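Beta-galactosidase (PDB 3OG2) probably hydrolyses terminal non-reducing beta-D-galactose residues in beta-D-galactosides. Local coordinates at residues K19-L22 and V26-D29; L33-E38 and A164-G169; T435-Q438 and S442-L445. One frame throughout, in Å; residues are numbered along the deposited sequence.

Interaction 1 (K19-L22 and V26-D29)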
ATOM      1  N   LYS A  19     -28.381   1.430 -14.726  1.00 28.24           N
ATOM      2  CA  LYS A  19     -29.812   1.451 -14.537  1.00 27.13           C
ATOM      3  C   LYS A  19     -30.223   1.587 -13.077  1.00 21.20           C
ATOM      4  O   LYS A  19     -31.265   1.039 -12.665  1.00 33.33           O
ATOM      5  CB  LYS A  19     -30.393   0.116 -15.026  1.00 34.36           C
ATOM      6  CG  LYS A  19     -29.826  -0.328 -16.370  1.00 50.52           C
ATOM      7  CD  LYS A  19     -29.032  -1.621 -16.332  1.00 66.09           C
ATOM      8  CE  LYS A  19     -27.592  -1.445 -16.777  1.00 72.79           C
ATOM      9  NZ  LYS A  19     -27.477  -1.220 -18.246  1.00 76.64           N
ATOM     10  N   GLY A  20     -29.417   2.275 -12.283  1.00 13.43           N
ATOM     11  CA  GLY A  20     -29.878   2.571 -10.936  1.00 12.73           C
ATOM     12  C   GLY A  20     -29.388   1.498  -9.983  1.00 10.80           C
ATOM     13  O   GLY A  20     -28.755   0.512 -10.376  1.00 13.74           O
ATOM     14  N   PRO A  21     -29.681   1.673  -8.701  1.00 10.43           N
ATOM     15  CA  PRO A  21     -29.265   0.715  -7.659  1.00  9.39           C
ATOM     16  C   PRO A  21     -30.060  -0.581  -7.792  1.00 11.00           C
ATOM     17  O   PRO A  21     -31.258  -0.556  -8.198  1.00 11.30           O
ATOM     18  CB  PRO A  21     -29.593   1.476  -6.366  1.00 10.03           C
ATOM     19  CG  PRO A  21     -30.761   2.341  -6.735  1.00 11.30           C
ATOM     20  CD  PRO A  21     -30.462   2.805  -8.137  1.00 11.33           C
ATOM     21  N   LEU A  22     -29.408  -1.665  -7.427  1.00 11.02           N
ATOM     22  CA  LEU A  22     -30.076  -2.990  -7.428  1.00 10.93           C
ATOM     23  C   LEU A  22     -30.591  -3.374  -6.042  1.00 11.67           C
ATOM     24  O   LEU A  22     -31.183  -4.455  -5.871  1.00 14.04           O
ATOM     25  CB  LEU A  22     -29.089  -4.030  -7.939  1.00 11.17           C
ATOM     26  CG  LEU A  22     -28.650  -3.780  -9.365  1.00 11.32           C
ATOM     27  CD1 LEU A  22     -27.671  -4.878  -9.810  1.00 13.17           C
ATOM     28  CD2 LEU A  22     -29.842  -3.742 -10.325  1.00 19.02           C
ATOM     29  N   VAL A  26     -26.928   0.570  -0.309  1.00  8.95           N
ATOM     30  CA  VAL A  26     -25.905   1.500  -0.815  1.00  8.24           C
ATOM     31  C   VAL A  26     -26.463   2.174  -2.055  1.00  8.51           C
ATOM     32  O   VAL A  26     -26.666   1.507  -3.071  1.00  9.16           O
ATOM     33  CB  VAL A  26     -24.565   0.810  -1.146  1.00  8.57           C
ATOM     34  CG1 VAL A  26     -23.499   1.832  -1.550  1.00  9.41           C
ATOM     35  CG2 VAL A  26     -24.026   0.008   0.052  1.00 11.40           C
ATOM     36  N   THR A  27     -26.740   3.486  -1.933  1.00  8.59           N
ATOM     37  CA  THR A  27     -27.325   4.213  -3.023  1.00  7.65           C
ATOM     38  C   THR A  27     -26.518   5.491  -3.233  1.00  8.08           C
ATOM     39  O   THR A  27     -25.502   5.716  -2.526  1.00  9.49           O
ATOM     40  CB  THR A  27     -28.827   4.484  -2.794  1.00  9.17           C
ATOM     41  OG1 THR A  27     -29.015   5.260  -1.580  1.00 10.98           O
ATOM     42  CG2 THR A  27     -29.643   3.207  -2.688  1.00 10.91           C
ATOM     43  N   TRP A  28     -26.913   6.346  -4.166  1.00  8.38           N
ATOM     44  CA  TRP A  28     -26.079   7.516  -4.454  1.00  8.13           C
ATOM     45  C   TRP A  28     -26.970   8.585  -5.099  1.00  8.54           C
ATOM     46  O   TRP A  28     -28.004   8.249  -5.679  1.00  9.71           O
ATOM     47  CB  TRP A  28     -24.854   7.198  -5.367  1.00  9.11           C
ATOM     48  CG  TRP A  28     -25.331   6.793  -6.750  1.00  8.87           C
ATOM     49  CD1 TRP A  28     -25.568   7.620  -7.821  1.00  9.98           C
ATOM     50  CD2 TRP A  28     -25.644   5.451  -7.162  1.00  8.70           C
ATOM     51  NE1 TRP A  28     -26.024   6.913  -8.880  1.00  9.53           N
ATOM     52  CE2 TRP A  28     -26.074   5.580  -8.513  1.00  8.76           C
ATOM     53  CE3 TRP A  28     -25.616   4.171  -6.571  1.00  8.88           C
ATOM     54  CZ2 TRP A  28     -26.460   4.488  -9.261  1.00 10.28           C
ATOM     55  CZ3 TRP A  28     -26.028   3.119  -7.359  1.00 10.67           C
ATOM     56  CH2 TRP A  28     -26.446   3.263  -8.678  1.00 10.84           C
ATOM     57  N   ASP A  29     -26.472   9.815  -5.083  1.00  8.85           N
ATOM     58  CA  ASP A  29     -26.987  10.824  -5.989  1.00  9.40           C
ATOM     59  C   ASP A  29     -25.861  11.734  -6.434  1.00  8.96           C
ATOM     60  O   ASP A  29     -24.661  11.318  -6.388  1.00 10.30           O
ATOM     61  CB  ASP A  29     -28.151  11.537  -5.287  1.00  9.83           C
ATOM     62  CG  ASP A  29     -27.775  12.413  -4.121  1.00  9.78           C
ATOM     63  OD1 ASP A  29     -26.555  12.581  -3.799  1.00 10.23           O
ATOM     64  OD2 ASP A  29     -28.685  12.977  -3.472  1.00 11.67           O
TER

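Interaction 2 (L33-E38 and A164-G169)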
ATOM      1  N   LEU A  33     -22.542   9.070  -1.877  1.00  8.46           N
ATOM      2  CA  LEU A  33     -23.141   7.800  -1.487  1.00  8.38           C
ATOM      3  C   LEU A  33     -24.049   7.978  -0.301  1.00  9.00           C
ATOM      4  O   LEU A  33     -23.908   8.892   0.531  1.00  9.79           O
ATOM      5  CB  LEU A  33     -21.939   6.873  -1.174  1.00 11.01           C
ATOM      6  CG  LEU A  33     -22.065   5.439  -1.550  1.00 12.77           C
ATOM      7  CD1 LEU A  33     -22.087   5.314  -3.084  1.00 12.12           C
ATOM      8  CD2 LEU A  33     -20.942   4.631  -0.972  1.00 11.49           C
ATOM      9  N   PHE A  34     -24.969   7.051  -0.175  1.00 10.06           N
ATOM     10  CA  PHE A  34     -25.762   6.840   1.033  1.00 10.08           C
ATOM     11  C   PHE A  34     -25.552   5.407   1.485  1.00  9.64           C
ATOM     12  O   PHE A  34     -25.620   4.481   0.632  1.00 12.47           O
ATOM     13  CB  PHE A  34     -27.250   7.036   0.758  1.00 11.22           C
ATOM     14  CG  PHE A  34     -27.760   8.415   0.396  1.00 11.31           C
ATOM     15  CD1 PHE A  34     -27.404   9.005  -0.801  1.00 11.86           C
ATOM     16  CD2 PHE A  34     -28.603   9.109   1.265  1.00 12.51           C
ATOM     17  CE1 PHE A  34     -27.852  10.275  -1.169  1.00 13.89           C
ATOM     18  CE2 PHE A  34     -29.095  10.354   0.850  1.00 13.49           C
ATOM     19  CZ  PHE A  34     -28.780  10.915  -0.359  1.00 14.08           C
ATOM     20  N   VAL A  35     -25.308   5.197   2.759  1.00  9.42           N
ATOM     21  CA  VAL A  35     -25.175   3.867   3.316  1.00  9.51           C
ATOM     22  C   VAL A  35     -26.246   3.738   4.399  1.00 10.81           C
ATOM     23  O   VAL A  35     -26.261   4.549   5.348  1.00 11.46           O
ATOM     24  CB  VAL A  35     -23.727   3.628   3.841  1.00 10.60           C
ATOM     25  CG1 VAL A  35     -23.684   2.240   4.544  1.00 13.08           C
ATOM     26  CG2 VAL A  35     -22.674   3.726   2.759  1.00 11.21           C
ATOM     27  N   HIS A  36     -27.153   2.768   4.263  1.00 11.33           N
ATOM     28  CA  HIS A  36     -28.289   2.641   5.160  1.00 12.90           C
ATOM     29  C   HIS A  36     -29.032   3.985   5.251  1.00 13.58           C
ATOM     30  O   HIS A  36     -29.549   4.348   6.302  1.00 16.95           O
ATOM     31  CB  HIS A  36     -27.859   2.162   6.541  1.00 14.44           C
ATOM     32  CG  HIS A  36     -27.272   0.789   6.638  1.00 16.74           C
ATOM     33  ND1 HIS A  36     -28.012  -0.336   6.326  1.00 20.59           N
ATOM     34  CD2 HIS A  36     -26.072   0.277   7.006  1.00 21.79           C
ATOM     35  CE1 HIS A  36     -27.299  -1.452   6.498  1.00 24.17           C
ATOM     36  NE2 HIS A  36     -26.105  -1.101   6.916  1.00 24.81           N
ATOM     37  N   GLY A  37     -29.122   4.715   4.127  1.00 13.01           N
ATOM     38  CA  GLY A  37     -29.950   5.919   4.117  1.00 15.00           C
ATOM     39  C   GLY A  37     -29.207   7.135   4.629  1.00 14.22           C
ATOM     40  O   GLY A  37     -29.835   8.225   4.627  1.00 14.89           O
ATOM     41  N   GLU A  38     -27.955   7.038   5.020  1.00 10.67           N
ATOM     42  CA  GLU A  38     -27.204   8.133   5.593  1.00 10.38           C
ATOM     43  C   GLU A  38     -26.215   8.642   4.554  1.00 10.02           C
ATOM     44  O   GLU A  38     -25.416   7.832   4.052  1.00 10.32           O
ATOM     45  CB  GLU A  38     -26.414   7.630   6.834  1.00 12.53           C
ATOM     46  CG  GLU A  38     -25.591   8.744   7.475  1.00 13.98           C
ATOM     47  CD  GLU A  38     -24.647   8.292   8.566  1.00 12.92           C
ATOM     48  OE1 GLU A  38     -24.414   7.085   8.780  1.00 14.78           O
ATOM     49  OE2 GLU A  38     -24.130   9.198   9.284  1.00 13.32           O
ATOM     50  N   ALA A 164     -19.670 -11.312   1.099  1.00  8.48           N
ATOM     51  CA  ALA A 164     -19.200 -10.296   2.063  1.00  8.26           C
ATOM     52  C   ALA A 164     -19.881  -8.959   1.839  1.00  6.94           C
ATOM     53  O   ALA A 164     -19.521  -7.963   2.462  1.00  7.98           O
ATOM     54  CB  ALA A 164     -17.702 -10.165   1.954  1.00  8.99           C
ATOM     55  N   GLN A 165     -20.851  -8.847   0.931  1.00  7.70           N
ATOM     56  CA  GLN A 165     -21.539  -7.573   0.738  1.00  7.66           C
ATOM     57  C   GLN A 165     -22.342  -7.150   1.945  1.00  7.56           C
ATOM     58  O   GLN A 165     -22.838  -7.956   2.740  1.00  8.42           O
ATOM     59  CB  GLN A 165     -22.503  -7.723  -0.476  1.00  7.77           C
ATOM     60  CG  GLN A 165     -21.723  -7.729  -1.805  1.00  8.56           C
ATOM     61  CD  GLN A 165     -22.661  -8.040  -2.948  1.00  8.13           C
ATOM     62  OE1 GLN A 165     -22.785  -7.238  -3.894  1.00  9.02           O
ATOM     63  NE2 GLN A 165     -23.320  -9.195  -2.965  1.00  8.54           N
ATOM     64  N   ILE A 166     -22.466  -5.815   2.057  1.00  7.64           N
ATOM     65  CA  ILE A 166     -23.258  -5.207   3.111  1.00  8.41           C
ATOM     66  C   ILE A 166     -24.719  -5.696   3.097  1.00  9.97           C
ATOM     67  O   ILE A 166     -25.398  -5.766   4.140  1.00 11.53           O
ATOM     68  CB  ILE A 166     -23.137  -3.675   3.020  1.00  9.14           C
ATOM     69  CG1 ILE A 166     -23.732  -2.980   4.214  1.00 10.13           C
ATOM     70  CG2 ILE A 166     -23.790  -3.144   1.719  1.00  9.83           C
ATOM     71  CD1 ILE A 166     -23.490  -1.477   4.283  1.00 10.59           C
ATOM     72  N   THR A 167     -25.226  -6.123   1.923  1.00  9.85           N
ATOM     73  CA  THR A 167     -26.592  -6.661   1.802  1.00 10.51           C
ATOM     74  C   THR A 167     -26.694  -8.010   2.480  1.00 11.83           C
ATOM     75  O   THR A 167     -27.813  -8.471   2.698  1.00 13.90           O
ATOM     76  CB  THR A 167     -26.943  -6.787   0.309  1.00 11.74           C
ATOM     77  OG1 THR A 167     -25.857  -7.384  -0.356  1.00 12.67           O
ATOM     78  CG2 THR A 167     -27.145  -5.410  -0.309  1.00 13.45           C
ATOM     79  N   ASN A 168     -25.591  -8.657   2.797  1.00 11.55           N
ATOM     80  CA  ASN A 168     -25.520  -9.927   3.519  1.00 14.67           C
ATOM     81  C   ASN A 168     -24.897  -9.757   4.907  1.00 14.36           C
ATOM     82  O   ASN A 168     -24.518 -10.749   5.488  1.00 19.34           O
ATOM     83  CB  ASN A 168     -24.623 -10.956   2.817  1.00 18.04           C
ATOM     84  CG  ASN A 168     -25.203 -11.287   1.490  1.00 21.54           C
ATOM     85  OD1 ASN A 168     -26.447 -11.404   1.403  1.00 28.64           O
ATOM     86  ND2 ASN A 168     -24.372 -11.447   0.488  1.00 24.60           N
ATOM     87  N   GLY A 169     -24.776  -8.539   5.406  1.00 12.88           N
ATOM     88  CA  GLY A 169     -24.202  -8.346   6.730  1.00 14.78           C
ATOM     89  C   GLY A 169     -22.688  -8.244   6.742  1.00 11.60           C
ATOM     90  O   GLY A 169     -22.104  -8.347   7.819  1.00 14.37           O
TER

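Interaction 3 (T435-Q438 and S442-L445)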
ATOM      1  N   THR A 435     -15.422  40.899   6.718  1.00 17.97           N
ATOM      2  CA  THR A 435     -13.970  40.839   6.615  1.00 17.31           C
ATOM      3  C   THR A 435     -13.460  40.334   7.975  1.00 14.30           C
ATOM      4  O   THR A 435     -13.764  40.930   9.038  1.00 15.32           O
ATOM      5  CB  THR A 435     -13.302  42.154   6.196  1.00 19.31           C
ATOM      6  OG1 THR A 435     -13.677  42.485   4.844  1.00 22.94           O
ATOM      7  CG2 THR A 435     -11.789  41.977   6.215  1.00 22.67           C
ATOM      8  N   ILE A 436     -12.722  39.250   7.857  1.00 13.38           N
ATOM      9  CA  ILE A 436     -12.270  38.555   9.059  1.00 12.41           C
ATOM     10  C   ILE A 436     -10.757  38.506   9.005  1.00 12.77           C
ATOM     11  O   ILE A 436     -10.221  38.187   7.910  1.00 13.56           O
ATOM     12  CB  ILE A 436     -12.864  37.133   9.012  1.00 12.20           C
ATOM     13  CG1 ILE A 436     -14.406  37.152   9.111  1.00 12.94           C
ATOM     14  CG2 ILE A 436     -12.250  36.251  10.090  1.00 13.60           C
ATOM     15  CD1 ILE A 436     -14.978  35.977   8.340  1.00 16.50           C
ATOM     16  N   PRO A 437     -10.043  38.734  10.091  1.00 13.69           N
ATOM     17  CA  PRO A 437     -10.528  38.967  11.468  1.00 14.39           C
ATOM     18  C   PRO A 437     -11.331  40.230  11.765  1.00 14.29           C
ATOM     19  O   PRO A 437     -10.959  41.349  11.441  1.00 17.38           O
ATOM     20  CB  PRO A 437      -9.223  39.037  12.291  1.00 15.73           C
ATOM     21  CG  PRO A 437      -8.337  38.133  11.460  1.00 16.43           C
ATOM     22  CD  PRO A 437      -8.567  38.565  10.034  1.00 14.85           C
ATOM     23  N   GLN A 438     -12.461  40.054  12.443  1.00 12.68           N
ATOM     24  CA  GLN A 438     -13.273  41.192  12.847  1.00 12.80           C
ATOM     25  C   GLN A 438     -12.667  41.937  13.999  1.00 12.22           C
ATOM     26  O   GLN A 438     -13.119  43.068  14.257  1.00 15.28           O
ATOM     27  CB  GLN A 438     -14.669  40.671  13.252  1.00 14.30           C
ATOM     28  CG  GLN A 438     -15.510  40.222  12.046  1.00 17.72           C
ATOM     29  CD  GLN A 438     -16.306  41.458  11.639  1.00 20.95           C
ATOM     30  OE1 GLN A 438     -17.143  41.928  12.425  1.00 23.68           O
ATOM     31  NE2 GLN A 438     -16.021  41.974  10.430  1.00 26.31           N
ATOM     32  N   SER A 442      -4.043  39.983  11.024  1.00 12.42           N
ATOM     33  CA  SER A 442      -3.963  39.259   9.755  1.00 12.64           C
ATOM     34  C   SER A 442      -3.826  37.765   9.991  1.00 11.16           C
ATOM     35  O   SER A 442      -3.199  37.365  10.967  1.00 13.44           O
ATOM     36  CB  SER A 442      -2.739  39.666   8.887  1.00 15.34           C
ATOM     37  OG  SER A 442      -2.856  41.016   8.493  1.00 17.28           O
ATOM     38  N   LEU A 443      -4.437  36.997   9.099  1.00 10.78           N
ATOM     39  CA  LEU A 443      -4.181  35.575   9.004  1.00 10.74           C
ATOM     40  C   LEU A 443      -2.870  35.298   8.302  1.00 10.54           C
ATOM     41  O   LEU A 443      -2.388  36.144   7.528  1.00 12.89           O
ATOM     42  CB  LEU A 443      -5.292  34.927   8.173  1.00 11.56           C
ATOM     43  CG  LEU A 443      -6.688  35.253   8.716  1.00 11.00           C
ATOM     44  CD1 LEU A 443      -7.749  34.730   7.754  1.00 14.30           C
ATOM     45  CD2 LEU A 443      -6.967  34.747  10.122  1.00 13.59           C
ATOM     46  N   THR A 444      -2.322  34.115   8.530  1.00 10.54           N
ATOM     47  CA  THR A 444      -1.055  33.693   7.952  1.00 11.83           C
ATOM     48  C   THR A 444      -1.249  32.370   7.240  1.00 10.64           C
ATOM     49  O   THR A 444      -1.887  31.452   7.771  1.00 12.03           O
ATOM     50  CB  THR A 444       0.010  33.479   9.091  1.00 14.53           C
ATOM     51  OG1 THR A 444       0.234  34.756   9.721  1.00 18.50           O
ATOM     52  CG2 THR A 444       1.345  32.987   8.543  1.00 21.54           C
ATOM     53  N   LEU A 445      -0.690  32.269   6.046  1.00 11.28           N
ATOM     54  CA  LEU A 445      -0.612  30.981   5.313  1.00 11.73           C
ATOM     55  C   LEU A 445       0.884  30.728   5.123  1.00 11.43           C
ATOM     56  O   LEU A 445       1.531  31.456   4.327  1.00 13.13           O
ATOM     57  CB  LEU A 445      -1.411  31.012   4.002  1.00 13.38           C
ATOM     58  CG  LEU A 445      -1.490  29.615   3.345  1.00 11.88           C
ATOM     59  CD1 LEU A 445      -2.441  28.725   4.106  1.00 13.30           C
ATOM     60  CD2 LEU A 445      -1.911  29.759   1.888  1.00 14.73           C
TER

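Interaction 1 (K19-L22 and V26-D29)
The indole of Trp28 brings the far corner of its six-membered ring, CZ3 and CH2, up to the Gly20-Pro21 peptide link, meeting it at a slant. CH2 lies 3.6 Å from Pro21 N and 3.7 Å from Gly20 C, and CZ3 sits 4.0 Å from Pro21 CB, so one ring corner touches both the flat peptide group and the start of the pyrrolidine. The two side chains cross obliquely. The CB of Trp28 does not point at the 19-22 segment; a chi1 of 66° sets CG between the backbone N and the carbonyl carbon, and from there the long bicycle reaches over. The same Pro21 CB also meets Thr27 CG2 at 4.1 Å, so this one proline carbon touches two neighbouring strand residues. Gly20 has phi and psi of 93° and 177°, at which a side chain would run into the Lys19 carbonyl oxygen and the Pro21 ring. The contact lays the irregular segment near the N terminus against strand 26-28, which pairs with strand 33-35, itself paired with strand 38-47. Behind it, Trp28 packs on Leu33 and on Pro211, Asp233 and Thr272 of the barrel loops. An alanine here would remove the indole and would probably leave the Gly20-Pro21 link without its aromatic neighbour, with Thr27 CG2 still near Pro21 CB. No hydrogen bond joins the two segments, so their direct contact is one of apolar and van der Waals touching, while within the bend between them Gln23 NE2 is hydrogen-bonded to Val26 O.

Interaction 2 (L33-E38 and A164-G169)
Ile166 extends its CD1 methyl to the end of strand 33-35 and the turn that follows, where it overlaps Val35 and His36 together. Val35 CG1 and Ile166 CD1 are 3.7 Å apart, and His36 NE2 stands at the same 3.7 Å from Ile166 CD1. The isoleucine chain is stretched out, with CG1 anti to the backbone N (chi1 -170°) and chi2 at 172°, which carries the terminal methyl across to the strand. His36 comes from the opposite direction, its imidazole slanting to that methyl, while Val35 meets the isoleucine obliquely. His36 and Gly37 form the middle of a type I' turn from Val35 to Glu38, closed by Val35 N to Glu38 O at 2.9 Å and Glu38 N to Val35 O at 3.0 Å. This tight hairpin leads directly into strand 38-47 of the barrel. The 164-169 segment is the loop from helix 144-163 to strand 172-177, and such helix-to-strand loops lie at the N-terminal end of a TIM barrel, remote from the galactose site. Tyr110 of strand 110-116 touches Val35, His36 and Ile166 alike, and Val26 of strand 26-28 also packs on Ile166, so the isoleucine sits between the N-terminal hairpin strands and the barrel sheet.

Interaction 3 (T435-Q438 and S442-L445)
Pro437 and Leu443 meet across the turn that starts with the cis Ile436-Pro437 peptide, leaving one edge strand of a three-stranded antiparallel sheet and leading toward the other. Pro437 CG touches the Leu443 CD2 methyl at 3.9 Å, and Pro437 CD lies 4.0 Å from Leu443 CG, so the outer side of the pyrrolidine rests on the branch point and one methyl of the leucine. The other methyl looks toward the backbone, Leu443 CD1 standing 4.3 Å from Ile436 O. The Pro437-Leu443 contact is apolar, and no hydrogen bond runs directly between the two segments. A chi1 of -54° places Leu443 CG beside its backbone N, and this turns the isobutyl group toward the proline although its CB does not point that way. The next shell is the sheet itself, in which strand 421-427 lies in the middle, with 434-436 on one side, pairing Ile436 to Val425, and 443-445 on the other, pairing Leu443 to Tyr423 and Leu445 to Ala421. Within domain 2 of the enzyme, Thr468 touches both Ile436 and Leu443, Tyr466 of the larger antiparallel sheet packs on Ile436 and Gln438, and Glu494 of that sheet packs on Ile436 and Pro437 while its OE2 accepts the backbone N-H of Gln438. The turn is braced from within by the Gln438 side chain, whose NE2 gives a hydrogen bond of 2.8 Å to Thr435 O. The N-H points at the oxygen at 166°, and the acceptor lies near the amide plane of Gln438, while NE2 is tilted 28° from the carbonyl plane of Thr435.

How the interactions relate
From the N terminus, interaction 1 closes a short loop of three residues between segment 19-22, close to the N-terminal end of the model, and strand 26-28. After three intervening residues interaction 2 opens on the neighbouring strand, 33-35, which pairs with 26-28: Thr27 O lies 2.8 Å from Phe34 N, a probable hydrogen bond, and Val26 CG2 reaches Ile166 CG2 at 3.6 Å. Interaction 2 then spans 125 residues, joining the hairpin to the barrel loop before strand 172-177. Interaction 3, its centre about 43 Å from the centres of the other two, closes another three-residue loop in domain 2. The three follow in series, with no nesting or crossing.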